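Periplasmic binding protein (Sulfurospirillum deleyianum, PDB 4PAG) probably binds an iron complex or a related small solute in the periplasm and hands it to an ABC importer, as do related solute-binding proteins. Local coordinates at residues I79-L82 / E83-L86; L101-K104 / T105-L109; Y238-V241 / F242-K245; K302-Y305 / Q306-G310; E312-N315 / E316-K319. All coordinates share one frame; numbering follows the deposited sequence.

Interaction 1: residues I79-L82 / E83-L86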
loop_
_atom_site.group_PDB
_atom_site.type_symbol
_atom_site.label_atom_id
_atom_site.label_comp_id
_atom_site.label_asym_id
_atom_site.label_seq_id
_atom_site.Cartn_x
_atom_site.Cartn_y
_atom_site.Cartn_z
ATOM N N ILE A 79 2.497 -8.040 -16.164
ATOM C CA ILE A 79 2.967 -7.379 -17.387
ATOM C C ILE A 79 1.756 -6.641 -17.984
ATOM O O ILE A 79 0.626 -7.081 -17.787
ATOM C CB ILE A 79 3.541 -8.429 -18.375
ATOM C CG1 ILE A 79 4.180 -7.750 -19.591
ATOM C CG2 ILE A 79 2.465 -9.433 -18.795
ATOM C CD1 ILE A 79 4.953 -8.687 -20.496
ATOM N N PRO A 80 1.969 -5.504 -18.676
ATOM C CA PRO A 80 0.805 -4.791 -19.222
ATOM C C PRO A 80 0.220 -5.414 -20.489
ATOM O O PRO A 80 0.955 -5.971 -21.300
ATOM C CB PRO A 80 1.370 -3.406 -19.544
ATOM C CG PRO A 80 2.800 -3.673 -19.847
ATOM C CD PRO A 80 3.205 -4.719 -18.852
ATOM N N ASN A 81 -1.097 -5.307 -20.650
ATOM C CA ASN A 81 -1.755 -5.639 -21.916
ATOM C C ASN A 81 -1.763 -4.395 -22.808
ATOM O O ASN A 81 -2.746 -3.654 -22.851
ATOM C CB ASN A 81 -3.180 -6.140 -21.664
ATOM C CG ASN A 81 -3.826 -6.731 -22.901
ATOM O OD1 ASN A 81 -3.404 -6.480 -24.033
ATOM N ND2 ASN A 81 -4.874 -7.512 -22.690
ATOM N N LEU A 82 -0.656 -4.176 -23.510
ATOM C CA LEU A 82 -0.448 -2.945 -24.284
ATOM C C LEU A 82 -1.517 -2.710 -25.363
ATOM O O LEU A 82 -2.010 -1.586 -25.519
ATOM C CB LEU A 82 0.964 -2.937 -24.890
ATOM C CG LEU A 82 2.120 -2.926 -23.869
ATOM C CD1 LEU A 82 3.491 -2.907 -24.538
ATOM C CD2 LEU A 82 2.003 -1.749 -22.913
ATOM N N GLU A 83 -1.893 -3.768 -26.077
ATOM C CA GLU A 83 -2.898 -3.662 -27.131
ATOM C C GLU A 83 -4.243 -3.225 -26.555
ATOM O O GLU A 83 -4.915 -2.365 -27.116
ATOM C CB GLU A 83 -3.067 -4.995 -27.881
ATOM C CG GLU A 83 -1.817 -5.506 -28.593
ATOM C CD GLU A 83 -0.920 -6.388 -27.723
ATOM O OE1 GLU A 83 -0.982 -6.298 -26.471
ATOM O OE2 GLU A 83 -0.137 -7.173 -28.300
ATOM N N ALA A 84 -4.626 -3.820 -25.427
ATOM C CA ALA A 84 -5.900 -3.514 -24.777
ATOM C C ALA A 84 -5.910 -2.106 -24.182
ATOM O O ALA A 84 -6.895 -1.374 -24.297
ATOM C CB ALA A 84 -6.189 -4.540 -23.692
ATOM N N ILE A 85 -4.811 -1.729 -23.541
ATOM C CA ILE A 85 -4.681 -0.374 -23.015
ATOM C C ILE A 85 -4.838 0.622 -24.160
ATOM O O ILE A 85 -5.654 1.539 -24.082
ATOM C CB ILE A 85 -3.336 -0.170 -22.297
ATOM C CG1 ILE A 85 -3.303 -1.009 -21.015
ATOM C CG2 ILE A 85 -3.130 1.299 -21.950
ATOM C CD1 ILE A 85 -1.910 -1.250 -20.470
ATOM N N LEU A 86 -4.082 0.420 -25.235
ATOM C CA LEU A 86 -4.161 1.320 -26.384
ATOM C C LEU A 86 -5.587 1.369 -26.937
ATOM O O LEU A 86 -6.109 2.447 -27.224
ATOM C CB LEU A 86 -3.178 0.891 -27.477
ATOM C CG LEU A 86 -3.098 1.748 -28.747
ATOM C CD1 LEU A 86 -2.887 3.223 -28.430
ATOM C CD2 LEU A 86 -1.986 1.226 -29.647
HETATM O O HOH W 1 1.245 -6.245 -24.575
#

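Interaction 2: residues L101-K104 / T105-L109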
loop_
_atom_site.group_PDB
_atom_site.type_symbol
_atom_site.label_atom_id
_atom_site.label_comp_id
_atom_site.label_asym_id
_atom_site.label_seq_id
_atom_site.Cartn_x
_atom_site.Cartn_y
_atom_site.Cartn_z
ATOM N N LEU A 101 11.091 0.194 -11.667
ATOM C CA LEU A 101 10.049 0.083 -12.713
ATOM C C LEU A 101 10.129 1.107 -13.850
ATOM O O LEU A 101 9.524 0.895 -14.901
ATOM C CB LEU A 101 8.647 0.153 -12.082
ATOM C CG LEU A 101 8.308 -1.029 -11.162
ATOM C CD1 LEU A 101 7.003 -0.801 -10.421
ATOM C CD2 LEU A 101 8.245 -2.326 -11.941
ATOM N N ASN A 102 10.858 2.204 -13.657
ATOM C CA ASN A 102 10.769 3.340 -14.586
ATOM C C ASN A 102 11.259 3.026 -16.003
ATOM O O ASN A 102 10.691 3.531 -16.963
ATOM C CB ASN A 102 11.505 4.574 -14.031
ATOM C CG ASN A 102 10.754 5.251 -12.894
ATOM O OD1 ASN A 102 9.543 5.084 -12.735
ATOM N ND2 ASN A 102 11.472 6.024 -12.098
ATOM N N GLU A 103 12.292 2.191 -16.131
ATOM C CA GLU A 103 12.878 1.885 -17.449
ATOM C C GLU A 103 11.857 1.203 -18.357
ATOM O O GLU A 103 11.512 1.717 -19.427
ATOM C CB GLU A 103 14.131 0.999 -17.314
ATOM C CG GLU A 103 14.840 0.729 -18.639
ATOM C CD GLU A 103 16.095 -0.132 -18.511
ATOM O OE1 GLU A 103 16.311 -0.767 -17.459
ATOM O OE2 GLU A 103 16.871 -0.189 -19.486
ATOM N N LYS A 104 11.370 0.048 -17.910
ATOM C CA LYS A 104 10.400 -0.739 -18.668
ATOM C C LYS A 104 9.121 0.058 -18.940
ATOM O O LYS A 104 8.552 -0.022 -20.039
ATOM C CB LYS A 104 10.084 -2.034 -17.909
ATOM C CG LYS A 104 8.936 -2.863 -18.469
ATOM C CD LYS A 104 9.407 -3.951 -19.420
ATOM C CE LYS A 104 8.242 -4.663 -20.104
ATOM N NZ LYS A 104 7.111 -5.016 -19.190
ATOM N N THR A 105 8.669 0.816 -17.941
ATOM C CA THR A 105 7.470 1.628 -18.082
ATOM C C THR A 105 7.669 2.663 -19.197
ATOM O O THR A 105 6.813 2.808 -20.073
ATOM C CB THR A 105 7.091 2.360 -16.765
ATOM O OG1 THR A 105 6.835 1.407 -15.719
ATOM C CG2 THR A 105 5.843 3.202 -16.970
ATOM N N ALA A 106 8.798 3.359 -19.170
ATOM C CA ALA A 106 9.082 4.408 -20.169
ATOM C C ALA A 106 9.174 3.842 -21.585
ATOM O O ALA A 106 8.641 4.436 -22.528
ATOM C CB ALA A 106 10.362 5.157 -19.814
ATOM N N LYS A 107 9.855 2.706 -21.723
ATOM C CA LYS A 107 9.924 1.973 -22.995
ATOM C C LYS A 107 8.535 1.691 -23.571
ATOM O O LYS A 107 8.240 2.051 -24.713
ATOM C CB LYS A 107 10.619 0.618 -22.816
ATOM C CG LYS A 107 12.112 0.628 -22.536
ATOM C CD LYS A 107 12.669 -0.792 -22.699
ATOM C CE LYS A 107 13.736 -1.155 -21.671
ATOM N NZ LYS A 107 15.012 -0.402 -21.848
ATOM N N ASP A 108 7.695 1.028 -22.782
ATOM C CA ASP A 108 6.377 0.589 -23.249
ATOM C C ASP A 108 5.414 1.745 -23.507
ATOM O O ASP A 108 4.580 1.672 -24.416
ATOM C CB ASP A 108 5.734 -0.370 -22.240
ATOM C CG ASP A 108 6.460 -1.698 -22.140
ATOM O OD1 ASP A 108 7.354 -1.973 -22.967
ATOM O OD2 ASP A 108 6.130 -2.475 -21.220
ATOM N N LEU A 109 5.500 2.792 -22.691
ATOM C CA LEU A 109 4.665 3.977 -22.892
ATOM C C LEU A 109 4.974 4.660 -24.221
ATOM O O LEU A 109 4.069 5.183 -24.865
ATOM C CB LEU A 109 4.847 4.983 -21.758
ATOM C CG LEU A 109 4.224 4.660 -20.397
ATOM C CD1 LEU A 109 4.661 5.740 -19.422
ATOM C CD2 LEU A 109 2.708 4.545 -20.440
#

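Interaction 3: residues Y238-V241 / F242-K245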
loop_
_atom_site.group_PDB
_atom_site.type_symbol
_atom_site.label_atom_id
_atom_site.label_comp_id
_atom_site.label_asym_id
_atom_site.label_seq_id
_atom_site.Cartn_x
_atom_site.Cartn_y
_atom_site.Cartn_z
ATOM N N TYR A 238 0.127 -17.518 9.723
ATOM C CA TYR A 238 -0.365 -17.041 11.013
ATOM C C TYR A 238 -0.924 -18.188 11.871
ATOM O O TYR A 238 -0.689 -18.236 13.084
ATOM C CB TYR A 238 -1.399 -15.946 10.802
ATOM C CG TYR A 238 -1.992 -15.422 12.077
ATOM C CD1 TYR A 238 -1.320 -14.480 12.851
ATOM C CD2 TYR A 238 -3.222 -15.873 12.517
ATOM C CE1 TYR A 238 -1.870 -13.991 14.024
ATOM C CE2 TYR A 238 -3.774 -15.401 13.691
ATOM C CZ TYR A 238 -3.095 -14.462 14.441
ATOM O OH TYR A 238 -3.664 -14.009 15.609
ATOM N N LYS A 239 -1.637 -19.121 11.245
ATOM C CA LYS A 239 -2.083 -20.341 11.943
ATOM C C LYS A 239 -0.904 -21.243 12.307
ATOM O O LYS A 239 -0.788 -21.706 13.440
ATOM C CB LYS A 239 -3.066 -21.146 11.082
ATOM C CG LYS A 239 -4.392 -20.479 10.744
ATOM C CD LYS A 239 -5.079 -19.883 11.961
ATOM C CE LYS A 239 -6.568 -20.203 11.998
ATOM N NZ LYS A 239 -6.806 -21.501 12.691
ATOM N N THR A 240 -0.036 -21.487 11.334
ATOM C CA THR A 240 1.118 -22.370 11.521
ATOM C C THR A 240 1.995 -21.957 12.697
ATOM O O THR A 240 2.403 -22.807 13.499
ATOM C CB THR A 240 1.972 -22.415 10.241
ATOM O OG1 THR A 240 1.254 -23.123 9.224
ATOM C CG2 THR A 240 3.306 -23.111 10.475
ATOM N N VAL A 241 2.271 -20.658 12.807
ATOM C CA VAL A 241 3.225 -20.152 13.797
ATOM C C VAL A 241 2.746 -20.379 15.240
ATOM O O VAL A 241 3.560 -20.440 16.160
ATOM C CB VAL A 241 3.591 -18.655 13.532
ATOM C CG1 VAL A 241 2.466 -17.723 13.929
ATOM C CG2 VAL A 241 4.871 -18.265 14.255
ATOM N N PHE A 242 1.435 -20.523 15.428
ATOM C CA PHE A 242 0.865 -20.869 16.739
ATOM C C PHE A 242 0.516 -22.351 16.910
ATOM O O PHE A 242 0.291 -22.806 18.036
ATOM C CB PHE A 242 -0.365 -20.010 17.020
ATOM C CG PHE A 242 -0.032 -18.594 17.369
ATOM C CD1 PHE A 242 0.600 -18.297 18.567
ATOM C CD2 PHE A 242 -0.324 -17.559 16.492
ATOM C CE1 PHE A 242 0.926 -16.989 18.888
ATOM C CE2 PHE A 242 -0.015 -16.248 16.813
ATOM C CZ PHE A 242 0.617 -15.963 18.009
ATOM N N ARG A 243 0.475 -23.097 15.810
ATOM C CA ARG A 243 0.186 -24.537 15.845
ATOM C C ARG A 243 1.473 -25.367 15.983
ATOM O O ARG A 243 1.529 -26.266 16.820
ATOM C CB ARG A 243 -0.604 -24.955 14.598
ATOM C CG ARG A 243 -1.059 -26.409 14.579
ATOM C CD ARG A 243 -1.672 -26.828 13.242
ATOM N NE ARG A 243 -0.723 -26.740 12.127
ATOM C CZ ARG A 243 -0.701 -25.779 11.196
ATOM N NH1 ARG A 243 -1.582 -24.793 11.206
ATOM N NH2 ARG A 243 0.214 -25.814 10.237
ATOM N N GLU A 244 2.496 -25.063 15.180
ATOM C CA GLU A 244 3.746 -25.836 15.179
ATOM C C GLU A 244 4.654 -25.482 16.366
ATOM O O GLU A 244 4.995 -24.318 16.586
ATOM C CB GLU A 244 4.517 -25.641 13.872
ATOM C CG GLU A 244 3.942 -26.390 12.677
ATOM C CD GLU A 244 4.782 -26.232 11.414
ATOM O OE1 GLU A 244 4.382 -26.787 10.372
ATOM O OE2 GLU A 244 5.837 -25.553 11.450
ATOM N N LYS A 245 5.069 -26.507 17.104
ATOM C CA LYS A 245 5.836 -26.343 18.348
ATOM C C LYS A 245 7.159 -25.561 18.193
ATOM O O LYS A 245 7.552 -24.801 19.084
ATOM C CB LYS A 245 6.107 -27.737 18.948
ATOM C CG LYS A 245 6.795 -27.749 20.305
ATOM C CD LYS A 245 5.841 -27.392 21.436
ATOM C CE LYS A 245 6.579 -26.884 22.667
ATOM N NZ LYS A 245 7.697 -27.769 23.106
HETATM O O HOH W 2 -1.661 -23.402 8.710
#

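Interaction 4: residues K302-Y305 / Q306-G310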
loop_
_atom_site.group_PDB
_atom_site.type_symbol
_atom_site.label_atom_id
_atom_site.label_comp_id
_atom_site.label_asym_id
_atom_site.label_seq_id
_atom_site.Cartn_x
_atom_site.Cartn_y
_atom_site.Cartn_z
ATOM N N LYS A 302 -12.232 3.697 11.784
ATOM C CA LYS A 302 -13.593 4.134 11.475
ATOM C C LYS A 302 -13.603 5.412 10.650
ATOM O O LYS A 302 -14.303 5.479 9.643
ATOM C CB LYS A 302 -14.441 4.299 12.751
ATOM C CG LYS A 302 -15.001 2.991 13.280
ATOM C CD LYS A 302 -15.628 3.178 14.663
ATOM C CE LYS A 302 -16.390 1.947 15.128
ATOM N NZ LYS A 302 -17.867 2.081 14.982
ATOM N N ALA A 303 -12.812 6.405 11.059
ATOM C CA ALA A 303 -12.739 7.684 10.342
ATOM C C ALA A 303 -12.146 7.513 8.944
ATOM O O ALA A 303 -12.631 8.092 7.979
ATOM C CB ALA A 303 -11.923 8.698 11.129
ATOM N N PHE A 304 -11.099 6.708 8.843
ATOM C CA PHE A 304 -10.442 6.470 7.564
ATOM C C PHE A 304 -11.394 5.787 6.568
ATOM O O PHE A 304 -11.521 6.218 5.413
ATOM C CB PHE A 304 -9.168 5.658 7.781
ATOM C CG PHE A 304 -8.358 5.453 6.539
ATOM C CD1 PHE A 304 -8.601 4.366 5.722
ATOM C CD2 PHE A 304 -7.353 6.345 6.186
ATOM C CE1 PHE A 304 -7.866 4.165 4.577
ATOM C CE2 PHE A 304 -6.609 6.148 5.038
ATOM C CZ PHE A 304 -6.868 5.054 4.235
ATOM N N TYR A 305 -12.088 4.750 7.021
ATOM C CA TYR A 305 -12.996 4.015 6.143
ATOM C C TYR A 305 -14.197 4.863 5.728
ATOM O O TYR A 305 -14.678 4.756 4.587
ATOM C CB TYR A 305 -13.420 2.668 6.759
ATOM C CG TYR A 305 -12.462 1.549 6.377
ATOM C CD1 TYR A 305 -11.152 1.539 6.854
ATOM C CD2 TYR A 305 -12.852 0.532 5.519
ATOM C CE1 TYR A 305 -10.267 0.540 6.491
ATOM C CE2 TYR A 305 -11.969 -0.478 5.149
ATOM C CZ TYR A 305 -10.673 -0.466 5.630
ATOM O OH TYR A 305 -9.777 -1.465 5.276
ATOM N N GLN A 306 -14.646 5.739 6.624
ATOM C CA GLN A 306 -15.783 6.606 6.325
ATOM C C GLN A 306 -15.463 7.543 5.176
ATOM O O GLN A 306 -16.241 7.649 4.230
ATOM C CB GLN A 306 -16.210 7.413 7.554
ATOM C CG GLN A 306 -17.582 8.067 7.413
ATOM C CD GLN A 306 -17.576 9.407 6.694
ATOM O OE1 GLN A 306 -16.572 10.130 6.674
ATOM N NE2 GLN A 306 -18.725 9.761 6.118
ATOM N N LEU A 307 -14.313 8.193 5.249
ATOM C CA LEU A 307 -13.924 9.199 4.258
ATOM C C LEU A 307 -13.426 8.549 2.972
ATOM O O LEU A 307 -13.890 8.896 1.872
ATOM C CB LEU A 307 -12.855 10.133 4.833
ATOM C CG LEU A 307 -12.299 11.193 3.872
ATOM C CD1 LEU A 307 -13.401 12.145 3.422
ATOM C CD2 LEU A 307 -11.156 11.962 4.506
ATOM N N PHE A 308 -12.497 7.603 3.097
ATOM C CA PHE A 308 -11.875 6.993 1.909
ATOM C C PHE A 308 -12.806 6.063 1.139
ATOM O O PHE A 308 -12.789 6.067 -0.088
ATOM C CB PHE A 308 -10.550 6.286 2.260
ATOM C CG PHE A 308 -9.395 7.231 2.408
ATOM C CD1 PHE A 308 -9.267 8.006 3.540
ATOM C CD2 PHE A 308 -8.467 7.389 1.382
ATOM C CE1 PHE A 308 -8.221 8.907 3.675
ATOM C CE2 PHE A 308 -7.417 8.278 1.513
ATOM C CZ PHE A 308 -7.294 9.044 2.661
ATOM N N PHE A 309 -13.629 5.290 1.848
ATOM C CA PHE A 309 -14.478 4.280 1.212
ATOM C C PHE A 309 -15.975 4.581 1.294
ATOM O O PHE A 309 -16.763 3.940 0.607
ATOM C CB PHE A 309 -14.176 2.887 1.789
ATOM C CG PHE A 309 -12.799 2.385 1.449
ATOM C CD1 PHE A 309 -12.513 1.943 0.161
ATOM C CD2 PHE A 309 -11.783 2.373 2.397
ATOM C CE1 PHE A 309 -11.241 1.496 -0.169
ATOM C CE2 PHE A 309 -10.511 1.923 2.071
ATOM C CZ PHE A 309 -10.240 1.485 0.785
ATOM N N GLY A 310 -16.368 5.554 2.116
ATOM C CA GLY A 310 -17.783 5.852 2.310
ATOM C C GLY A 310 -18.498 4.747 3.067
ATOM O O GLY A 310 -19.688 4.523 2.858
HETATM O O HOH W 3 -14.245 10.401 8.203
#

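Interaction 5: residues E312-N315 / E316-K319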
loop_
_atom_site.group_PDB
_atom_site.type_symbol
_atom_site.label_atom_id
_atom_site.label_comp_id
_atom_site.label_asym_id
_atom_site.label_seq_id
_atom_site.Cartn_x
_atom_site.Cartn_y
_atom_site.Cartn_z
ATOM N N GLU A 312 -19.397 2.789 6.780
ATOM C CA GLU A 312 -19.529 2.845 8.237
ATOM C C GLU A 312 -19.256 1.471 8.788
ATOM O O GLU A 312 -19.821 0.494 8.312
ATOM C CB GLU A 312 -20.951 3.229 8.625
ATOM C CG GLU A 312 -21.347 4.617 8.178
ATOM C CD GLU A 312 -20.718 5.692 9.032
ATOM O OE1 GLU A 312 -20.281 5.385 10.168
ATOM O OE2 GLU A 312 -20.674 6.846 8.566
ATOM N N LEU A 313 -18.410 1.395 9.803
ATOM C CA LEU A 313 -18.033 0.126 10.388
ATOM C C LEU A 313 -18.631 -0.013 11.777
ATOM O O LEU A 313 -18.464 0.869 12.621
ATOM C CB LEU A 313 -16.508 0.025 10.457
ATOM C CG LEU A 313 -15.789 -0.006 9.106
ATOM C CD1 LEU A 313 -14.297 0.182 9.310
ATOM C CD2 LEU A 313 -16.067 -1.316 8.379
ATOM N N SER A 314 -19.337 -1.115 12.005
ATOM C CA SER A 314 -19.821 -1.468 13.337
ATOM C C SER A 314 -18.672 -2.039 14.161
ATOM O O SER A 314 -17.621 -2.373 13.620
ATOM C CB SER A 314 -20.916 -2.523 13.234
ATOM O OG SER A 314 -20.380 -3.760 12.794
ATOM N N ASN A 315 -18.879 -2.182 15.467
ATOM C CA ASN A 315 -17.879 -2.832 16.308
ATOM C C ASN A 315 -17.679 -4.297 15.914
ATOM O O ASN A 315 -16.566 -4.814 15.982
ATOM C CB ASN A 315 -18.232 -2.696 17.795
ATOM C CG ASN A 315 -18.067 -1.267 18.309
ATOM O OD1 ASN A 315 -17.375 -0.445 17.704
ATOM N ND2 ASN A 315 -18.705 -0.968 19.430
ATOM N N GLU A 316 -18.746 -4.955 15.471
ATOM C CA GLU A 316 -18.627 -6.322 14.983
ATOM C C GLU A 316 -17.814 -6.382 13.681
ATOM O O GLU A 316 -17.030 -7.310 13.491
ATOM C CB GLU A 316 -20.007 -6.964 14.800
ATOM C CG GLU A 316 -19.977 -8.465 14.530
ATOM C CD GLU A 316 -19.259 -9.266 15.612
ATOM O OE1 GLU A 316 -19.319 -8.883 16.801
ATOM O OE2 GLU A 316 -18.634 -10.290 15.270
ATOM N N ASP A 317 -17.989 -5.396 12.799
ATOM C CA ASP A 317 -17.177 -5.299 11.575
ATOM C C ASP A 317 -15.698 -5.162 11.891
ATOM O O ASP A 317 -14.859 -5.748 11.208
ATOM C CB ASP A 317 -17.577 -4.086 10.721
ATOM C CG ASP A 317 -18.944 -4.223 10.102
ATOM O OD1 ASP A 317 -19.398 -5.369 9.904
ATOM O OD2 ASP A 317 -19.562 -3.174 9.808
ATOM N N LEU A 318 -15.382 -4.360 12.905
ATOM C CA LEU A 318 -13.990 -4.133 13.283
ATOM C C LEU A 318 -13.348 -5.430 13.747
ATOM O O LEU A 318 -12.190 -5.705 13.432
ATOM C CB LEU A 318 -13.882 -3.071 14.370
ATOM C CG LEU A 318 -14.179 -1.630 13.955
ATOM C CD1 LEU A 318 -14.305 -0.755 15.194
ATOM C CD2 LEU A 318 -13.103 -1.079 13.024
ATOM N N LYS A 319 -14.119 -6.227 14.480
ATOM C CA LYS A 319 -13.670 -7.532 14.933
ATOM C C LYS A 319 -13.508 -8.476 13.747
ATOM O O LYS A 319 -12.454 -9.075 13.569
ATOM C CB LYS A 319 -14.669 -8.119 15.935
ATOM C CG LYS A 319 -14.190 -9.397 16.606
ATOM C CD LYS A 319 -15.294 -10.040 17.434
ATOM C CE LYS A 319 -14.939 -11.473 17.806
ATOM N NZ LYS A 319 -13.769 -11.543 18.726
#

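Interaction 1: residues I79-L82 / E83-L86
Ala84 CB lies over one face of the Asn81 carboxamide, the flat group of this turn: the methyl sits 3.3 Å from Asn81 CG and nearly as close to ND2 and OD1. Ala84 N donates to Asn81 OD1 at 3.2 Å, but the donor stands 64° out of the amide plane, so the oxygen is met from above that plane and not on a lone pair. With CG anti to the backbone N (chi1 -170°), the amide is swung back over the first turn, where OD1 can meet Ala84 N. This is an N-cap: Asn81 comes right before helix 82-88, and its side chain takes up a first-turn amide hydrogen, as an N-cap does. The backbone joins in, with Ile85 N giving a nearly straight bond (169°) to Asn81 O and Leu86 N a matching one to Leu82 O. On another side of the turn a water accepts from Leu82 N at 3.0 Å and donates to Glu83 OE1 at 2.9 Å; the bend of the Glu83 chain at chi2 turns the carboxylate back toward the cap. Ile85 folds its CD1 under the turn to within 4.0 Å of Pro80 CB, an apolar touch beside the polar cap. Trp74 packs on Pro80 and Leu82, and Leu82 also reaches Arg111 and Ile112 of helix 99-112.

Interaction 2: residues L101-K104 / T105-L109
Residues 101-109 run as continuous helix, with Thr105, Ala106, Lys107 and Asp108 each donating its backbone N-H to the carbonyl four residues earlier, from Leu101 O to Lys104 O. Thr105 adds a second bond to the first of these acceptors: OG1 donates to Leu101 O at 2.9 Å, from 47° out of the carbonyl plane, while the backbone N of Thr105 approaches Leu101 O nearly along the axis of the carbonyl. One oxygen is thus gripped twice, and the hydroxyl of a buried threonine is satisfied within its own helix. The torsion behind it places OG1 beside the backbone N and anti to the carbonyl carbon (chi1 -61°), facing back along the helix.

Two i to i+4 salt bridges follow. On the exposed side Glu103 and Lys107 run alongside each other, and Lys107 NZ donates to Glu103 OE2 at 3.0 Å, reaching the oxygen from above the carboxylate plane. Lys104 and Asp108, on the flank facing Trp74 and Pro80, instead cross at a slant. Lys104 bends at chi2 and chi4, which carries CE to 3.2 Å from Asp108 OD2, with NZ at 3.4 Å from the same oxygen; the pair therefore meets as much through the last methylene as through the ammonium group. The stronger polar partner of OD2 is Trp74 NE1, a hydrogen bond that ties the helix to the neighbouring loop. Leu101, Thr105 and Leu109 touch strand 92-96, as the inner face of a helix does in a beta-alpha-beta unit, here strand 92-96, helix 99-112 and strand 116-119.

Interaction 3: residues Y238-V241 / F242-K245
The C-terminal end of helix 235-243 is the site of this contact, where Tyr238 and Phe242, four residues apart, form a T-shaped pair. Tyr238 CG lies anti to the backbone N (chi1 178°), placing the ring where the edge of Phe242 meets its face. The Tyr238 and Phe242 ring planes stand at 75° with centroids 5.8 Å apart; Phe242 CE2 comes 4.0 Å from Tyr238 CE1. Tyr238 also makes a cation-pi contact with Lys323 of the histidine pocket, and both Tyr238 and Val241 touch strand 258-260. Thr240 serves the other side of the turn. Its OG1 and Arg243 NH1 share a water, at 3.0 Å from OG1 and 2.9 Å from NH1, the guanidinium lying with one face over Thr240 CA; OG1 is also hydrogen-bonded to Thr236 O. Glu244 CD runs 3.6 Å from Thr240 CG2. With an alanine at Glu244 the carboxylate is gone, and the Thr240 methyl CG2 would probably lose the chain that packs alongside it. Glu244 N bonds straight to Thr240 O (2.8 Å, 174°). Phe242 N bonds to Lys239 O, three residues back, and Arg243 N is shared weakly between Lys239 O and Thr240 O: a helix C-terminus, just before Glu244 leaves helical angles.

Interaction 4: residues K302-Y305 / Q306-G310
Phe304 stacks on Phe308 one turn further along helix 297-309, an i to i+4 aromatic pair near the helix C-terminus. The path of the Phe304 side chain starts at CB and goes out with CG anti to the backbone N (chi1 -175°), which lays the ring along the helix toward its C-terminal end. CG is 4.0 Å from Phe308 CD1; past it, CD2 comes equally near CD1 and CE1 of Phe308, and CE2 makes the closest approach, 3.5 Å from Phe308 CE1. At the far end CZ lies over Phe308 CG, while CE1 faces Phe308 CB and, more loosely, Phe309 CE2. The Phe304 and Phe308 ring planes differ by 13° and the centroids of the Phe304 and Phe308 rings are 4.1 Å apart, the signature of an offset stack. Phe304 also packs on Ile278 and Leu279 of helix 277-288. An alanine in place of Phe304 would remove this whole ring and would probably leave one face of Phe308 without its cover and a gap beside Ile278 and Leu279.

Beside this stack a second pair, Tyr305 and Phe309, runs side by side with planes at 38°, Phe309 CD2 lying over one face of the tyrosine ring. The hydroxyl of Tyr305 is spoken for elsewhere, by Ser264 O and Trp268 NE1. Phe275 adds another ring to Phe308, nearly parallel to it. On the more exposed side Gln306 bends at chi2, and a water donates both to Gln306 OE1 and to Ala303 O, at 2.8 Å from each of these oxygens.

Interaction 5: residues E312-N315 / E316-K319
Ser314 and Asp317 bond reciprocally, each side chain accepting from the other's backbone N-H, and so form a capping box at the start of helix 315-322. Asp317 N donates to Ser314 OG at 2.9 Å. In return Ser314 N donates to Asp317 OD2 at 3.0 Å, a nearly straight bond (167°) that meets the oxygen from above the carboxylate plane, 39° out of it. The serine hydroxyl sits between its own backbone N and carbonyl carbon (chi1 69°), a setting that points OG across the opening turn at Asp317 N. The aspartate, for its part, keeps CG beside its backbone N, which sends the carboxylate back toward the loop. Its negative charge at the N-terminal end of a helix would probably be eased by the helix dipole.

The backbone of the first turn backs up the box: Leu318 N bonds to Ser314 O and Lys319 N to Asn315 O. Along the same turn Asn315 OD1 lies 4.0 Å from Leu318 CD1. Outside this polar core lies an apolar layer made by Leu313, the residue before the cap. Leu313 CD2 packs on Asp317 CB at 3.9 Å, and its CD1 reaches Leu318 CD2, the two leucine side chains crossing at about a right angle. Such a leucine pair straddling the N-cap matches a hydrophobic staple. Further out, Tyr305 of helix 297-309 covers Leu313, and from the same helix Lys302 NZ donates to Leu313 O.

How the interactions relate
Along the chain the five contacts follow in series, from interaction 1 to interaction 5, and fall into two touching pairs and one apart. Interactions 1 and 2 have centres about 13 Å apart and meet where Pro80 packs on Lys104 and Asp108, and Leu82 on Asp108, joining the start of helix 82-88 to helix 99-112. Interactions 4 and 5, about 12 Å apart between centres, occupy the consecutive helices 297-309 and 315-322, linked by Lys302. Interactions 2 and 4 lie on opposite sides of the chain's centre. Interaction 3 approaches interaction 5 to about 10 Å between nearest atoms; helices 235-243 and 315-322 both contribute residues to the pocket holding the bound histidine.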